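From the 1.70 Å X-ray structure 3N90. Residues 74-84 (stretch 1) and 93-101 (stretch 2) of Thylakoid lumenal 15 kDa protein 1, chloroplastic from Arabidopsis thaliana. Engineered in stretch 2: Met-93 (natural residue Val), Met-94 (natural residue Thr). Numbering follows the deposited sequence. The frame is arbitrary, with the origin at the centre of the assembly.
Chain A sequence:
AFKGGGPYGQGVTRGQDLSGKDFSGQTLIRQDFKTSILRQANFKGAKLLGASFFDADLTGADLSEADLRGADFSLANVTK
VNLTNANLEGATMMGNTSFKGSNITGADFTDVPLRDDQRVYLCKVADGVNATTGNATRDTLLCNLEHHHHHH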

# COMPACT_ATOMS: atom_id res chain seq x y z
N SER A 74 3.89 -0.87 8.28
CA SER A 74 3.88 -0.53 9.71
C SER A 74 4.31 0.92 9.89
O SER A 74 5.28 1.34 9.29
CB SER A 74 4.80 -1.47 10.48
OG SER A 74 4.33 -2.80 10.31
N LEU A 75 3.56 1.64 10.72
CA LEU A 75 3.86 3.06 11.09
C LEU A 75 3.71 4.04 9.94
O LEU A 75 3.98 5.24 10.12
CB LEU A 75 5.27 3.23 11.68
CG LEU A 75 5.74 2.27 12.79
CD1 LEU A 75 6.97 2.78 13.49
CD2 LEU A 75 4.62 2.08 13.76
N ALA A 76 3.32 3.56 8.77
CA ALA A 76 3.19 4.44 7.61
C ALA A 76 1.97 5.34 7.72
O ALA A 76 0.93 4.98 8.32
CB ALA A 76 3.12 3.61 6.27
N ASN A 77 2.11 6.51 7.11
CA ASN A 77 0.98 7.42 6.87
C ASN A 77 0.38 7.06 5.51
O ASN A 77 0.95 7.39 4.47
CB ASN A 77 1.49 8.87 6.94
CG ASN A 77 0.39 9.87 6.80
OD1 ASN A 77 -0.73 9.52 6.46
ND2 ASN A 77 0.70 11.14 7.09
N VAL A 78 -0.74 6.37 5.53
CA VAL A 78 -1.40 5.92 4.32
C VAL A 78 -2.73 6.66 4.18
O VAL A 78 -3.77 6.06 3.88
CB VAL A 78 -1.54 4.36 4.32
CG1 VAL A 78 -1.76 3.85 2.88
CG2 VAL A 78 -0.24 3.75 4.83
N THR A 79 -2.70 7.96 4.43
CA THR A 79 -3.92 8.76 4.38
C THR A 79 -4.21 9.18 2.94
O THR A 79 -3.31 9.56 2.20
CB THR A 79 -3.86 10.03 5.30
OG1 THR A 79 -2.84 10.89 4.83
CG2 THR A 79 -3.54 9.68 6.73
N LYS A 80 -5.48 9.12 2.54
CA LYS A 80 -5.89 9.60 1.21
C LYS A 80 -5.17 8.92 0.03
O LYS A 80 -4.95 9.52 -1.03
CB LYS A 80 -5.78 11.13 1.13
CG LYS A 80 -6.72 11.88 2.06
CD LYS A 80 -6.59 13.41 1.86
CE LYS A 80 -7.24 14.18 3.00
NZ LYS A 80 -8.74 14.20 2.84
N VAL A 81 -4.85 7.65 0.23
CA VAL A 81 -4.12 6.86 -0.75
C VAL A 81 -5.15 6.08 -1.53
O VAL A 81 -6.12 5.60 -0.97
CB VAL A 81 -3.18 5.86 -0.03
CG1 VAL A 81 -2.62 4.82 -1.00
CG2 VAL A 81 -2.03 6.60 0.70
N ASN A 82 -4.92 5.95 -2.84
CA ASN A 82 -5.78 5.12 -3.65
C ASN A 82 -5.27 3.68 -3.62
O ASN A 82 -4.15 3.39 -4.08
CB ASN A 82 -5.85 5.67 -5.06
CG ASN A 82 -6.94 5.02 -5.89
OD1 ASN A 82 -7.53 4.02 -5.48
ND2 ASN A 82 -7.21 5.60 -7.05
N LEU A 83 -6.05 2.80 -3.00
CA LEU A 83 -5.72 1.39 -2.96
C LEU A 83 -6.71 0.49 -3.74
O LEU A 83 -6.77 -0.72 -3.51
CB LEU A 83 -5.56 0.88 -1.52
CG LEU A 83 -4.30 1.28 -0.71
CD1 LEU A 83 -4.58 0.95 0.76
CD2 LEU A 83 -3.07 0.59 -1.19
N THR A 84 -7.43 1.10 -4.67
CA THR A 84 -8.40 0.38 -5.50
C THR A 84 -7.69 -0.79 -6.19
O THR A 84 -6.65 -0.59 -6.86
CB THR A 84 -9.01 1.28 -6.58
OG1 THR A 84 -9.71 2.37 -5.98
CG2 THR A 84 -9.98 0.48 -7.48
N MET A 93 0.81 -4.03 8.88
CA MET A 93 0.49 -2.63 9.14
C MET A 93 0.37 -2.42 10.65
O MET A 93 -0.68 -2.04 11.14
CB MET A 93 -0.72 -2.09 8.30
CG MET A 93 -1.98 -2.99 8.29
SD MET A 93 -3.18 -2.50 6.97
CE MET A 93 -2.32 -3.07 5.49
N MET A 94 1.47 -2.66 11.36
CA MET A 94 1.54 -2.47 12.82
C MET A 94 1.58 -1.04 13.32
O MET A 94 2.03 -0.10 12.62
CB MET A 94 2.75 -3.19 13.40
CG MET A 94 2.66 -4.68 13.31
SD MET A 94 4.21 -5.42 13.89
CE MET A 94 5.03 -5.75 12.33
N GLY A 95 1.11 -0.88 14.55
CA GLY A 95 1.16 0.41 15.24
C GLY A 95 0.28 1.48 14.64
O GLY A 95 -0.74 1.20 14.02
N ASN A 96 0.72 2.71 14.86
CA ASN A 96 0.05 3.95 14.50
C ASN A 96 0.04 4.25 13.01
O ASN A 96 0.47 5.33 12.59
CB ASN A 96 0.85 5.07 15.16
CG ASN A 96 2.36 4.97 14.85
OD1 ASN A 96 3.06 4.19 15.49
ND2 ASN A 96 2.84 5.71 13.83
N THR A 97 -0.45 3.31 12.22
CA THR A 97 -0.60 3.51 10.77
C THR A 97 -1.95 4.17 10.60
O THR A 97 -2.92 3.77 11.26
CB THR A 97 -0.59 2.14 10.04
OG1 THR A 97 0.49 1.33 10.53
CG2 THR A 97 -0.45 2.30 8.54
N SER A 98 -2.04 5.17 9.74
CA SER A 98 -3.35 5.75 9.44
C SER A 98 -3.75 5.45 8.01
O SER A 98 -2.98 5.69 7.11
CB SER A 98 -3.37 7.26 9.67
OG SER A 98 -4.66 7.74 9.32
N PHE A 99 -4.96 4.91 7.81
CA PHE A 99 -5.55 4.78 6.45
C PHE A 99 -6.69 5.78 6.22
O PHE A 99 -7.43 5.67 5.25
CB PHE A 99 -6.04 3.34 6.18
CG PHE A 99 -4.96 2.37 5.71
CD1 PHE A 99 -5.09 1.73 4.48
CD2 PHE A 99 -3.86 2.08 6.50
CE1 PHE A 99 -4.11 0.82 4.02
CE2 PHE A 99 -2.87 1.18 6.04
CZ PHE A 99 -2.99 0.55 4.80
N LYS A 100 -6.84 6.77 7.11
CA LYS A 100 -7.95 7.74 7.01
C LYS A 100 -8.08 8.36 5.62
O LYS A 100 -7.11 8.92 5.07
CB LYS A 100 -7.80 8.83 8.08
CG LYS A 100 -8.77 10.01 7.92
CD LYS A 100 -8.92 10.79 9.20
CE LYS A 100 -9.92 11.93 9.05
NZ LYS A 100 -10.02 12.72 10.31
N GLY A 101 -9.28 8.26 5.04
CA GLY A 101 -9.52 8.90 3.76
C GLY A 101 -9.13 8.03 2.56
O GLY A 101 -9.40 8.41 1.42
O HOH W 1 0.32 7.27 10.49
O HOH W 2 -10.31 11.56 1.79

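Neighbouring turns of a chain can be joined by backbone hydrogen bonds without forming an extended sheet, and these two stretches of the Arabidopsis lumenal protein are a compact example. Neither contains a regular helix or strand, yet they run side by side in the same direction, from Ser-74 beside the engineered Met-93 to Lys-80 beside Gly-101, burying 662 Å² between them.

Backbone amides and carbonyls supply most of the bonding. A single beta bridge pairs Asn-77 with Ser-98: Ser-98 N donates to Ala-76 O (3.3 Å), and Val-78 N donates to Ser-98 O (2.8 Å), so Ser-98 gives and receives through its own peptide groups. Outside the bridge the same chemistry recurs, with Leu-75 N donating to Met-94 O and Lys-80 N to Lys-100 O, each at 3.0 Å. CA-H...O contacts accompany these bonds, the straightest from Phe-99 CA to Val-78 O (3.4 Å, 156° at the hydrogen).

Hydroxyl groups extend this pattern at the start of the contact. Ser-74 OG accepts from Met-94 N at 3.0 Å; Met-94 is an engineered residue, but its backbone makes this bond. Leu-75 N also reaches Thr-97 OG1 at 3.1 Å, a weak bond (131°) from the same amide that donates to Met-94 O at the better angle of 145°.

Apolar packing centres on the buried Phe-99 ring. Val-78 CB lies over one face, 3.9 Å from the ring centroid and 13° off its normal, a CH-pi contact, while Leu-83 CD1 meets the edge at Phe-99 CE1 (3.3 Å).

Water completes two polar links: water 1 donates to Ala-76 O and Asn-96 O, and water 2 accepts from Lys-80 NZ and donates to Gly-101 O.

At Gly-101, whose backbone angles by themselves call for glycine, an ideal CB would also sit a tight 3.1 Å from Lys-80 CG.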